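Local coordinates for oxysterol-binding protein homolog 3 (Saccharomyces cerevisiae, PDB 4IC4) that carries lipids in a hydrophobic pocket of its OSBP-related domain, transferring them between membranes in phosphoinositide-coupled transport and helping to maintain sterol distribution, at residues 73-78 against 149-154; 128-133 against 303-308; 314-317 against 321-324. One frame throughout, in Å; residues are numbered along the deposited sequence.

Following the chain from the N terminus, helix 71-76 opens interaction 1, which closes when strand 150-157 comes back against it after 70 intervening residues. Before that happens, strand 127-132 has already opened interaction 2. This contact closes only when helix 300-305 arrives, after 169 intervening residues rich in strand, so interactions 1 and 2 cross. Interaction 3 follows in series: 314-317 meets 321-324 across three residues, inside the loop that leads into helix 325-331. The three contacts adjoin. Helix 71-76 touches both F128 and S321, and R322 reaches strand 127-132, so barrel strands, the early helix and the late helix-loop region are tied together.

Interaction 1 (73-78 against 149-154); sequences QLISET and PVFAFF
A chi1 of -63° sets CG1 of I75 beside the backbone N and so turns the methyl CG2 anti to it, while F153 sends its ring off beside its own backbone N (chi1 -65°). With these torsions the side chains cross at about a right angle, with the isoleucine branch point against the ring. CG2 of I75 sits over one face of the F153 ring, 3.7 Å from the ring centroid and displaced toward the rim, in a CH-pi contact. The fit is tight: I75 CB comes within 3.3 Å of F153 CZ. The longer arm of I75 is extended, and its CD1 lies 3.9 Å from F153 CE2 before reaching the neighbouring aromatic, where it approaches the F151 ring obliquely, 4.3 Å from CD2. One isoleucine therefore spans two phenylalanines, which are two residues apart on strand 150-157 and face the helix together. S76 adds a lighter touch at the F153 edge, OG being 3.9 Å from CE1 and near the ring plane; that hydroxyl is hydrogen-bonded to the carbonyl of L72, one turn back. Behind I75 the chain tightens into a 3-10 turn. The carbonyl O of I75 takes two donors, T78 N at 2.9 Å and T78 OG1 at 2.8 Å, the hydroxyl lying in the carbonyl plane on a lone pair. L72 also packs against both phenylalanines, and V166 of strand 160-172 touches I75. Strand 150-157 is paired antiparallel with 137-145 and 160-172, and F151 lies about 8 Å, side chain to side chain, from H146, which binds phosphatidylinositol 4-phosphate. A short helix laid by its aliphatic side over aromatic residues of a barrel strand belongs to the beta-barrel fold of the OSBP-related domain.

Interaction 2 (128-133 against 303-308); sequences FELIRE and ANLNEI
F128 and L305 join a strand of the OSBP-related beta barrel, 127-132, to the end of helix 300-305, their side chains crossing at about a right angle. This is the tightly packed half. F128 swings its ring away from the backbone N (chi1 177°) toward L305, where CZ lies 3.9 Å from L305 CD2. The ring edge also meets the backbone: CE1 is 3.4 Å from L305 O, which sits near the ring plane. Two residues along, L130 CD2 reaches the same methyl, L305 CD2, at 4.3 Å. Q73 and S76 of helix 71-76 press on F128 as well. An alanine in place of this phenylalanine is likely to open a gap between strand and helix and take the ring away from L305 CD2 and L305 O. Toward the partly exposed end of the strand, packing gives way to polar groups joined through solvent. R132 is paired by NH2 with D134 in a salt bridge, while OD1 of N304 accepts from N32 N. One water closes the interval, lying in the guanidinium plane at its edge and accepting from both R132 NH1 and N304 ND2, each at 3.1 Å.

Interaction 3 (314-317 against 321-324); sequences GNLP and SRLR
The guanidinium of R322, the flat group that meets 314-317, is approached obliquely by a methyl of L316, whose CD2 lies 4.2 Å from NH1. Polar partners hold the nitrogens of this plane from elsewhere in the chain: D320 forms a salt bridge with NH1, and the carbonyl of E129, on strand 127-132, accepts from NH2. NE makes a weak hydrogen bond to the carbonyl of E307. The ring of F128 also packs on this arginine. Chi2 and chi3 are both close to 180°, and this straight chain carries the guanidinium well away from the 3-10 turn to the barrel strand. The pyrrolidine ring of P317 has Y381 and W390 as neighbours outside the contact; P317 meets L323 through its carbonyl O, 3.3 Å from L323 CD1. L323 also meets L316, its CG 4.2 Å from L316 CD1, so the two leucines meet methyl to branch point. The 3-10 turn 321-323 that carries L323 is closed by R324 N donating to S321 O at 3.1 Å, and R324 then takes the N-cap position of helix 325-331. The contact thus folds the loop between helices 300-305 and 325-331 back on itself just before the second helix starts. No hydrogen bond crosses between 314-317 and 321-324: their hold is van der Waals contact, leucine against leucine, a methyl at a carbonyl oxygen and a methyl beside the guanidinium, while the buried arginine's charge is probably balanced mainly by D320, with backbone carbonyls helping to fix its orientation.

Interaction 1 (73-78 against 149-154)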
ATOM      1  N   GLN A  73       4.432   4.645  -0.520  1.00  6.86           N
ATOM      2  CA  GLN A  73       5.151   3.625   0.229  1.00  6.42           C
ATOM      3  C   GLN A  73       4.167   2.686   0.942  1.00  6.88           C
ATOM      4  O   GLN A  73       4.366   1.469   0.967  1.00  7.53           O
ATOM      5  CB  GLN A  73       6.122   4.295   1.214  1.00  6.13           C
ATOM      6  CG  GLN A  73       7.262   5.006   0.475  1.00  7.98           C
ATOM      7  CD  GLN A  73       8.139   5.861   1.367  1.00  8.06           C
ATOM      8  OE1 GLN A  73       7.653   6.713   2.113  1.00  8.14           O
ATOM      9  NE2 GLN A  73       9.450   5.652   1.277  1.00  7.38           N
ATOM     10  N   LEU A  74       3.093   3.243   1.499  1.00  6.84           N
ATOM     11  CA  LEU A  74       2.086   2.428   2.175  1.00  7.26           C
ATOM     12  C   LEU A  74       1.484   1.396   1.224  1.00  7.34           C
ATOM     13  O   LEU A  74       1.409   0.210   1.543  1.00  8.74           O
ATOM     14  CB  LEU A  74       0.952   3.301   2.719  1.00  7.78           C
ATOM     15  CG  LEU A  74      -0.268   2.494   3.183  1.00  8.44           C
ATOM     16  CD1 LEU A  74       0.094   1.693   4.420  1.00 11.72           C
ATOM     17  CD2 LEU A  74      -1.437   3.424   3.477  1.00 10.31           C
ATOM     18  N   ILE A  75       1.049   1.846   0.054  1.00  6.81           N
ATOM     19  CA  ILE A  75       0.445   0.921  -0.893  1.00  8.19           C
ATOM     20  C   ILE A  75       1.453  -0.117  -1.399  1.00  7.43           C
ATOM     21  O   ILE A  75       1.073  -1.232  -1.764  1.00  9.04           O
ATOM     22  CB  ILE A  75      -0.209   1.691  -2.051  1.00  8.09           C
ATOM     23  CG1 ILE A  75      -1.337   2.562  -1.483  1.00 11.15           C
ATOM     24  CG2 ILE A  75      -0.760   0.717  -3.090  1.00  9.75           C
ATOM     25  CD1 ILE A  75      -2.028   3.437  -2.510  1.00 12.33           C
ATOM     26  N   SER A  76       2.737   0.232  -1.395  1.00  7.53           N
ATOM     27  CA  SER A  76       3.769  -0.714  -1.817  1.00  7.85           C
ATOM     28  C   SER A  76       3.845  -1.902  -0.864  1.00  7.95           C
ATOM     29  O   SER A  76       4.393  -2.946  -1.214  1.00  8.99           O
ATOM     30  CB  SER A  76       5.140  -0.036  -1.880  1.00  8.28           C
ATOM     31  OG  SER A  76       5.175   0.919  -2.922  1.00 10.96           O
ATOM     32  N   GLU A  77       3.304  -1.742   0.344  1.00  8.06           N
ATOM     33  CA  GLU A  77       3.311  -2.833   1.314  1.00  8.45           C
ATOM     34  C   GLU A  77       2.384  -3.947   0.845  1.00  8.74           C
ATOM     35  O   GLU A  77       2.392  -5.052   1.396  1.00  9.73           O
ATOM     36  CB  GLU A  77       2.903  -2.322   2.700  1.00  8.26           C
ATOM     37  CG  GLU A  77       3.929  -1.363   3.289  1.00 10.00           C
ATOM     38  CD  GLU A  77       3.570  -0.867   4.675  1.00  9.86           C
ATOM     39  OE1 GLU A  77       3.619  -1.663   5.639  1.00  9.36           O
ATOM     40  OE2 GLU A  77       3.234   0.328   4.793  1.00  9.81           O
ATOM     41  N   THR A  78       1.588  -3.649  -0.176  1.00  8.22           N
ATOM     42  CA  THR A  78       0.702  -4.643  -0.768  1.00  9.60           C
ATOM     43  C   THR A  78       1.580  -5.797  -1.264  1.00 10.33           C
ATOM     44  O   THR A  78       1.118  -6.933  -1.391  1.00  9.64           O
ATOM     45  CB  THR A  78      -0.070  -4.046  -1.973  1.00 11.03           C
ATOM     46  OG1 THR A  78      -1.041  -3.106  -1.496  1.00 14.36           O
ATOM     47  CG2 THR A  78      -0.777  -5.139  -2.771  1.00 14.80           C
ATOM     48  N   PRO A 149      -7.021  12.339  -5.595  1.00 15.54           N
ATOM     49  CA  PRO A 149      -5.723  11.661  -5.597  1.00 13.79           C
ATOM     50  C   PRO A 149      -5.779  10.327  -6.329  1.00 12.37           C
ATOM     51  O   PRO A 149      -6.669   9.511  -6.087  1.00 13.19           O
ATOM     52  CB  PRO A 149      -5.427  11.483  -4.115  1.00 13.76           C
ATOM     53  CG  PRO A 149      -6.798  11.285  -3.536  1.00 17.38           C
ATOM     54  CD  PRO A 149      -7.593  12.370  -4.237  1.00 17.64           C
ATOM     55  N   VAL A 150      -4.832  10.116  -7.235  1.00 11.07           N
ATOM     56  CA  VAL A 150      -4.758   8.870  -7.981  1.00  9.70           C
ATOM     57  C   VAL A 150      -3.301   8.440  -7.997  1.00  9.77           C
ATOM     58  O   VAL A 150      -2.414   9.225  -8.338  1.00  9.31           O
ATOM     59  CB  VAL A 150      -5.251   9.028  -9.440  1.00 10.04           C
ATOM     60  CG1 VAL A 150      -5.127   7.699 -10.176  1.00 11.44           C
ATOM     61  CG2 VAL A 150      -6.701   9.490  -9.453  1.00 12.61           C
ATOM     62  N   PHE A 151      -3.064   7.191  -7.614  1.00  7.82           N
ATOM     63  CA  PHE A 151      -1.718   6.640  -7.571  1.00  8.47           C
ATOM     64  C   PHE A 151      -1.622   5.451  -8.519  1.00  8.80           C
ATOM     65  O   PHE A 151      -2.504   4.584  -8.542  1.00  8.83           O
ATOM     66  CB  PHE A 151      -1.391   6.206  -6.141  1.00  7.89           C
ATOM     67  CG  PHE A 151      -1.635   7.275  -5.118  1.00  8.26           C
ATOM     68  CD1 PHE A 151      -0.751   8.343  -4.982  1.00  9.08           C
ATOM     69  CD2 PHE A 151      -2.761   7.231  -4.303  1.00  9.73           C
ATOM     70  CE1 PHE A 151      -0.986   9.354  -4.046  1.00  9.88           C
ATOM     71  CE2 PHE A 151      -3.006   8.240  -3.361  1.00 10.45           C
ATOM     72  CZ  PHE A 151      -2.114   9.303  -3.235  1.00  9.03           C
ATOM     73  N   ALA A 152      -0.553   5.411  -9.308  1.00  7.48           N
ATOM     74  CA  ALA A 152      -0.351   4.327 -10.264  1.00  8.18           C
ATOM     75  C   ALA A 152       0.836   3.478  -9.847  1.00  8.44           C
ATOM     76  O   ALA A 152       1.870   4.008  -9.429  1.00  8.24           O
ATOM     77  CB  ALA A 152      -0.131   4.897 -11.661  1.00  8.25           C
ATOM     78  N   PHE A 153       0.676   2.162  -9.960  1.00  7.53           N
ATOM     79  CA  PHE A 153       1.714   1.203  -9.583  1.00  8.17           C
ATOM     80  C   PHE A 153       1.937   0.154 -10.659  1.00  9.24           C
ATOM     81  O   PHE A 153       0.992  -0.299 -11.304  1.00  8.99           O
ATOM     82  CB  PHE A 153       1.322   0.452  -8.304  1.00  8.59           C
ATOM     83  CG  PHE A 153       1.232   1.317  -7.085  1.00  9.23           C
ATOM     84  CD1 PHE A 153       2.270   1.349  -6.157  1.00 12.50           C
ATOM     85  CD2 PHE A 153       0.116   2.117  -6.870  1.00 10.72           C
ATOM     86  CE1 PHE A 153       2.194   2.173  -5.033  1.00 12.26           C
ATOM     87  CE2 PHE A 153       0.034   2.941  -5.752  1.00 13.29           C
ATOM     88  CZ  PHE A 153       1.077   2.968  -4.836  1.00 12.88           C
ATOM     89  N   PHE A 154       3.193  -0.233 -10.838  1.00  8.20           N
ATOM     90  CA  PHE A 154       3.554  -1.281 -11.783  1.00  9.09           C
ATOM     91  C   PHE A 154       4.671  -2.095 -11.148  1.00  8.73           C
ATOM     92  O   PHE A 154       5.774  -1.588 -10.947  1.00  9.44           O
ATOM     93  CB  PHE A 154       4.027  -0.702 -13.117  1.00 10.34           C
ATOM     94  CG  PHE A 154       4.339  -1.752 -14.156  1.00 10.92           C
ATOM     95  CD1 PHE A 154       3.429  -2.771 -14.427  1.00 11.68           C
ATOM     96  CD2 PHE A 154       5.532  -1.714 -14.869  1.00 13.36           C
ATOM     97  CE1 PHE A 154       3.703  -3.738 -15.398  1.00 13.74           C
ATOM     98  CE2 PHE A 154       5.817  -2.673 -15.844  1.00 14.03           C
ATOM     99  CZ  PHE A 154       4.898  -3.687 -16.107  1.00 13.79           C
TER

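Interaction 2 (128-133 against 303-308)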
ATOM      1  N   PHE A 128       7.886   6.620  -6.215  1.00  6.50           N
ATOM      2  CA  PHE A 128       8.497   5.732  -5.249  1.00  5.42           C
ATOM      3  C   PHE A 128       8.845   4.442  -5.950  1.00  5.91           C
ATOM      4  O   PHE A 128       7.975   3.753  -6.475  1.00  6.89           O
ATOM      5  CB  PHE A 128       7.592   5.425  -4.056  1.00  6.18           C
ATOM      6  CG  PHE A 128       8.196   4.440  -3.094  1.00  5.99           C
ATOM      7  CD1 PHE A 128       9.365   4.751  -2.403  1.00  6.31           C
ATOM      8  CD2 PHE A 128       7.621   3.186  -2.908  1.00  6.67           C
ATOM      9  CE1 PHE A 128       9.958   3.824  -1.542  1.00  6.36           C
ATOM     10  CE2 PHE A 128       8.205   2.250  -2.051  1.00  7.21           C
ATOM     11  CZ  PHE A 128       9.379   2.569  -1.364  1.00  6.37           C
ATOM     12  N   GLU A 129      10.133   4.134  -5.990  1.00  5.92           N
ATOM     13  CA  GLU A 129      10.579   2.899  -6.602  1.00  6.18           C
ATOM     14  C   GLU A 129      10.931   1.939  -5.477  1.00  6.81           C
ATOM     15  O   GLU A 129      11.273   2.361  -4.368  1.00  6.24           O
ATOM     16  CB  GLU A 129      11.828   3.120  -7.461  1.00  6.44           C
ATOM     17  CG  GLU A 129      13.075   3.499  -6.657  1.00  7.52           C
ATOM     18  CD  GLU A 129      14.369   3.254  -7.421  1.00  8.02           C
ATOM     19  OE1 GLU A 129      15.228   2.520  -6.897  1.00  8.61           O
ATOM     20  OE2 GLU A 129      14.534   3.795  -8.532  1.00  8.46           O
ATOM     21  N   LEU A 130      10.839   0.649  -5.764  1.00  7.35           N
ATOM     22  CA  LEU A 130      11.187  -0.366  -4.786  1.00  7.71           C
ATOM     23  C   LEU A 130      11.711  -1.593  -5.504  1.00  8.91           C
ATOM     24  O   LEU A 130      10.960  -2.328  -6.149  1.00  9.40           O
ATOM     25  CB  LEU A 130       9.978  -0.743  -3.920  1.00  9.10           C
ATOM     26  CG  LEU A 130      10.277  -1.814  -2.862  1.00 10.68           C
ATOM     27  CD1 LEU A 130      11.329  -1.310  -1.875  1.00 11.82           C
ATOM     28  CD2 LEU A 130       8.998  -2.180  -2.136  1.00 12.61           C
ATOM     29  N   ILE A 131      13.020  -1.793  -5.404  1.00  9.12           N
ATOM     30  CA  ILE A 131      13.673  -2.936  -6.015  1.00  9.76           C
ATOM     31  C   ILE A 131      14.002  -3.926  -4.907  1.00  9.96           C
ATOM     32  O   ILE A 131      14.748  -3.603  -3.978  1.00 10.94           O
ATOM     33  CB  ILE A 131      14.987  -2.527  -6.707  1.00  9.57           C
ATOM     34  CG1 ILE A 131      14.693  -1.566  -7.863  1.00 10.95           C
ATOM     35  CG2 ILE A 131      15.713  -3.769  -7.211  1.00 11.90           C
ATOM     36  CD1 ILE A 131      15.937  -0.972  -8.497  1.00 11.83           C
ATOM     37  N   ARG A 132      13.430  -5.124  -4.988  1.00  9.84           N
ATOM     38  CA  ARG A 132      13.699  -6.153  -3.990  1.00 11.58           C
ATOM     39  C   ARG A 132      14.235  -7.397  -4.690  1.00 13.63           C
ATOM     40  O   ARG A 132      13.488  -8.319  -5.010  1.00 12.24           O
ATOM     41  CB  ARG A 132      12.432  -6.492  -3.197  1.00 11.52           C
ATOM     42  CG  ARG A 132      11.951  -5.376  -2.275  1.00 13.02           C
ATOM     43  CD  ARG A 132      12.950  -5.082  -1.160  1.00 12.49           C
ATOM     44  NE  ARG A 132      13.201  -6.262  -0.333  1.00 14.20           N
ATOM     45  CZ  ARG A 132      13.014  -6.315   0.983  1.00 13.03           C
ATOM     46  NH1 ARG A 132      12.570  -5.253   1.646  1.00 13.04           N
ATOM     47  NH2 ARG A 132      13.269  -7.440   1.640  1.00 15.37           N
ATOM     48  N   GLU A 133      15.543  -7.407  -4.923  1.00 16.53           N
ATOM     49  CA  GLU A 133      16.208  -8.518  -5.587  1.00 18.84           C
ATOM     50  C   GLU A 133      15.981  -9.829  -4.837  1.00 17.49           C
ATOM     51  O   GLU A 133      15.893 -10.896  -5.450  1.00 18.62           O
ATOM     52  CB  GLU A 133      17.708  -8.235  -5.694  1.00 24.04           C
ATOM     53  CG  GLU A 133      18.473  -9.210  -6.576  1.00 29.85           C
ATOM     54  CD  GLU A 133      18.032  -9.150  -8.026  1.00 32.50           C
ATOM     55  OE1 GLU A 133      16.858  -9.469  -8.307  1.00 35.45           O
ATOM     56  OE2 GLU A 133      18.861  -8.782  -8.885  1.00 34.89           O
ATOM     57  N   ALA A 303       9.572  -0.535   7.780  1.00  8.62           N
ATOM     58  CA  ALA A 303      10.754   0.185   8.231  1.00  7.75           C
ATOM     59  C   ALA A 303      11.820   0.321   7.155  1.00  9.26           C
ATOM     60  O   ALA A 303      12.648   1.233   7.203  1.00  9.61           O
ATOM     61  CB  ALA A 303      11.337  -0.507   9.461  1.00  9.18           C
ATOM     62  N   ASN A 304      11.793  -0.582   6.180  1.00  8.44           N
ATOM     63  CA  ASN A 304      12.770  -0.567   5.101  1.00  8.31           C
ATOM     64  C   ASN A 304      12.371   0.260   3.888  1.00  8.49           C
ATOM     65  O   ASN A 304      13.206   0.548   3.034  1.00  8.70           O
ATOM     66  CB  ASN A 304      13.078  -2.001   4.666  1.00  8.68           C
ATOM     67  CG  ASN A 304      13.896  -2.748   5.696  1.00 10.06           C
ATOM     68  OD1 ASN A 304      14.678  -2.140   6.427  1.00 11.31           O
ATOM     69  ND2 ASN A 304      13.741  -4.067   5.748  1.00 10.75           N
ATOM     70  N   LEU A 305      11.103   0.652   3.824  1.00  7.57           N
ATOM     71  CA  LEU A 305      10.594   1.426   2.697  1.00  7.64           C
ATOM     72  C   LEU A 305      11.317   2.744   2.436  1.00  8.42           C
ATOM     73  O   LEU A 305      11.635   3.074   1.289  1.00  8.85           O
ATOM     74  CB  LEU A 305       9.102   1.717   2.902  1.00  8.28           C
ATOM     75  CG  LEU A 305       8.127   0.542   2.790  1.00  9.40           C
ATOM     76  CD1 LEU A 305       6.777   0.965   3.345  1.00 11.88           C
ATOM     77  CD2 LEU A 305       8.011   0.089   1.337  1.00 11.03           C
ATOM     78  N   ASN A 306      11.579   3.495   3.500  1.00  8.73           N
ATOM     79  CA  ASN A 306      12.207   4.802   3.354  1.00  8.73           C
ATOM     80  C   ASN A 306      13.719   4.818   3.490  1.00  9.44           C
ATOM     81  O   ASN A 306      14.312   5.887   3.644  1.00 11.37           O
ATOM     82  CB  ASN A 306      11.601   5.786   4.363  1.00  8.61           C
ATOM     83  CG  ASN A 306      11.662   7.227   3.886  1.00 10.40           C
ATOM     84  OD1 ASN A 306      11.903   8.149   4.673  1.00 13.11           O
ATOM     85  ND2 ASN A 306      11.427   7.432   2.596  1.00  7.26           N
ATOM     86  N   GLU A 307      14.351   3.651   3.421  1.00  8.59           N
ATOM     87  CA  GLU A 307      15.806   3.602   3.527  1.00  9.87           C
ATOM     88  C   GLU A 307      16.489   3.713   2.170  1.00 10.29           C
ATOM     89  O   GLU A 307      16.025   3.154   1.173  1.00 10.59           O
ATOM     90  CB  GLU A 307      16.265   2.302   4.199  1.00 10.82           C
ATOM     91  CG  GLU A 307      17.792   2.182   4.268  1.00 10.76           C
ATOM     92  CD  GLU A 307      18.283   0.912   4.945  1.00 12.75           C
ATOM     93  OE1 GLU A 307      17.616  -0.134   4.838  1.00 12.95           O
ATOM     94  OE2 GLU A 307      19.360   0.963   5.574  1.00 14.16           O
ATOM     95  N   ILE A 308      17.592   4.455   2.143  1.00 11.57           N
ATOM     96  CA  ILE A 308      18.385   4.605   0.934  1.00 12.01           C
ATOM     97  C   ILE A 308      19.573   3.662   1.111  1.00 12.40           C
ATOM     98  O   ILE A 308      20.388   3.847   2.017  1.00 15.87           O
ATOM     99  CB  ILE A 308      18.902   6.054   0.763  1.00 12.39           C
ATOM    100  CG1 ILE A 308      17.726   7.002   0.522  1.00 12.72           C
ATOM    101  CG2 ILE A 308      19.883   6.124  -0.402  1.00 13.56           C
ATOM    102  CD1 ILE A 308      18.126   8.460   0.440  1.00 14.94           C
TER
HETATM  103  O   HOH W   1      12.193  -6.391   4.518  1.00 11.04           O

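Interaction 3 (314-317 against 321-324)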
ATOM      1  N   GLY A 314      22.351   7.484  -5.488  1.00 11.05           N
ATOM      2  CA  GLY A 314      22.750   8.125  -6.729  1.00 11.71           C
ATOM      3  C   GLY A 314      21.969   7.718  -7.962  1.00 11.77           C
ATOM      4  O   GLY A 314      22.267   8.179  -9.062  1.00 12.85           O
ATOM      5  N   ASN A 315      20.954   6.878  -7.779  1.00 10.79           N
ATOM      6  CA  ASN A 315      20.148   6.378  -8.893  1.00 10.43           C
ATOM      7  C   ASN A 315      18.719   6.905  -8.934  1.00 11.09           C
ATOM      8  O   ASN A 315      18.003   6.675  -9.906  1.00 12.08           O
ATOM      9  CB  ASN A 315      20.075   4.850  -8.831  1.00 13.32           C
ATOM     10  CG  ASN A 315      21.436   4.195  -8.898  1.00 15.01           C
ATOM     11  OD1 ASN A 315      21.684   3.178  -8.245  1.00 16.36           O
ATOM     12  ND2 ASN A 315      22.324   4.765  -9.697  1.00 16.02           N
ATOM     13  N   LEU A 316      18.302   7.597  -7.886  1.00  9.69           N
ATOM     14  CA  LEU A 316      16.932   8.093  -7.827  1.00  9.61           C
ATOM     15  C   LEU A 316      16.664   9.405  -8.541  1.00  9.52           C
ATOM     16  O   LEU A 316      17.546  10.253  -8.666  1.00 11.20           O
ATOM     17  CB  LEU A 316      16.509   8.276  -6.368  1.00  9.94           C
ATOM     18  CG  LEU A 316      16.563   7.083  -5.414  1.00  9.46           C
ATOM     19  CD1 LEU A 316      16.277   7.575  -4.000  1.00  9.35           C
ATOM     20  CD2 LEU A 316      15.550   6.022  -5.846  1.00 11.70           C
ATOM     21  N   PRO A 317      15.435   9.574  -9.046  1.00  9.27           N
ATOM     22  CA  PRO A 317      15.055  10.812  -9.725  1.00  9.25           C
ATOM     23  C   PRO A 317      14.808  11.781  -8.562  1.00  9.32           C
ATOM     24  O   PRO A 317      14.694  11.357  -7.413  1.00  8.85           O
ATOM     25  CB  PRO A 317      13.765  10.427 -10.441  1.00 10.33           C
ATOM     26  CG  PRO A 317      13.160   9.433  -9.496  1.00  8.72           C
ATOM     27  CD  PRO A 317      14.352   8.578  -9.122  1.00  9.58           C
ATOM     28  N   SER A 321      10.038   9.377  -2.894  1.00  6.83           N
ATOM     29  CA  SER A 321       9.604   9.650  -1.523  1.00  7.29           C
ATOM     30  C   SER A 321      10.766   9.630  -0.530  1.00  6.87           C
ATOM     31  O   SER A 321      10.718  10.306   0.497  1.00  7.07           O
ATOM     32  CB  SER A 321       8.556   8.628  -1.076  1.00  6.84           C
ATOM     33  OG  SER A 321       7.368   8.725  -1.842  1.00  9.66           O
ATOM     34  N   ARG A 322      11.804   8.854  -0.825  1.00  7.21           N
ATOM     35  CA  ARG A 322      12.959   8.782   0.071  1.00  7.37           C
ATOM     36  C   ARG A 322      13.710  10.106   0.143  1.00  8.33           C
ATOM     37  O   ARG A 322      14.532  10.304   1.036  1.00  9.37           O
ATOM     38  CB  ARG A 322      13.941   7.707  -0.389  1.00  8.90           C
ATOM     39  CG  ARG A 322      13.399   6.289  -0.389  1.00  8.46           C
ATOM     40  CD  ARG A 322      14.480   5.330  -0.846  1.00  7.92           C
ATOM     41  NE  ARG A 322      14.006   3.954  -0.962  1.00  7.28           N
ATOM     42  CZ  ARG A 322      13.286   3.487  -1.976  1.00  7.51           C
ATOM     43  NH1 ARG A 322      12.943   4.284  -2.980  1.00  7.60           N
ATOM     44  NH2 ARG A 322      12.921   2.210  -1.994  1.00  8.12           N
ATOM     45  N   LEU A 323      13.433  11.005  -0.798  1.00  7.55           N
ATOM     46  CA  LEU A 323      14.117  12.289  -0.826  1.00  8.88           C
ATOM     47  C   LEU A 323      13.305  13.421  -0.201  1.00  8.24           C
ATOM     48  O   LEU A 323      13.761  14.566  -0.152  1.00  8.97           O
ATOM     49  CB  LEU A 323      14.508  12.637  -2.269  1.00  8.10           C
ATOM     50  CG  LEU A 323      15.401  11.589  -2.950  1.00  9.58           C
ATOM     51  CD1 LEU A 323      15.752  12.039  -4.363  1.00 10.10           C
ATOM     52  CD2 LEU A 323      16.663  11.365  -2.122  1.00 11.36           C
ATOM     53  N   ARG A 324      12.106  13.113   0.286  1.00  9.08           N
ATOM     54  CA  ARG A 324      11.282  14.144   0.912  1.00  9.22           C
ATOM     55  C   ARG A 324      11.869  14.563   2.252  1.00  9.22           C
ATOM     56  O   ARG A 324      12.096  13.734   3.137  1.00  9.46           O
ATOM     57  CB  ARG A 324       9.840  13.665   1.091  1.00 11.08           C
ATOM     58  CG  ARG A 324       9.042  13.806  -0.188  1.00 13.28           C
ATOM     59  CD  ARG A 324       7.563  13.584   0.000  1.00 14.86           C
ATOM     60  NE  ARG A 324       6.951  14.468   0.990  1.00 11.42           N
ATOM     61  CZ  ARG A 324       5.639  14.665   1.071  1.00 12.70           C
ATOM     62  NH1 ARG A 324       4.830  14.053   0.215  1.00 13.16           N
ATOM     63  NH2 ARG A 324       5.127  15.440   2.015  1.00 13.47           N
TER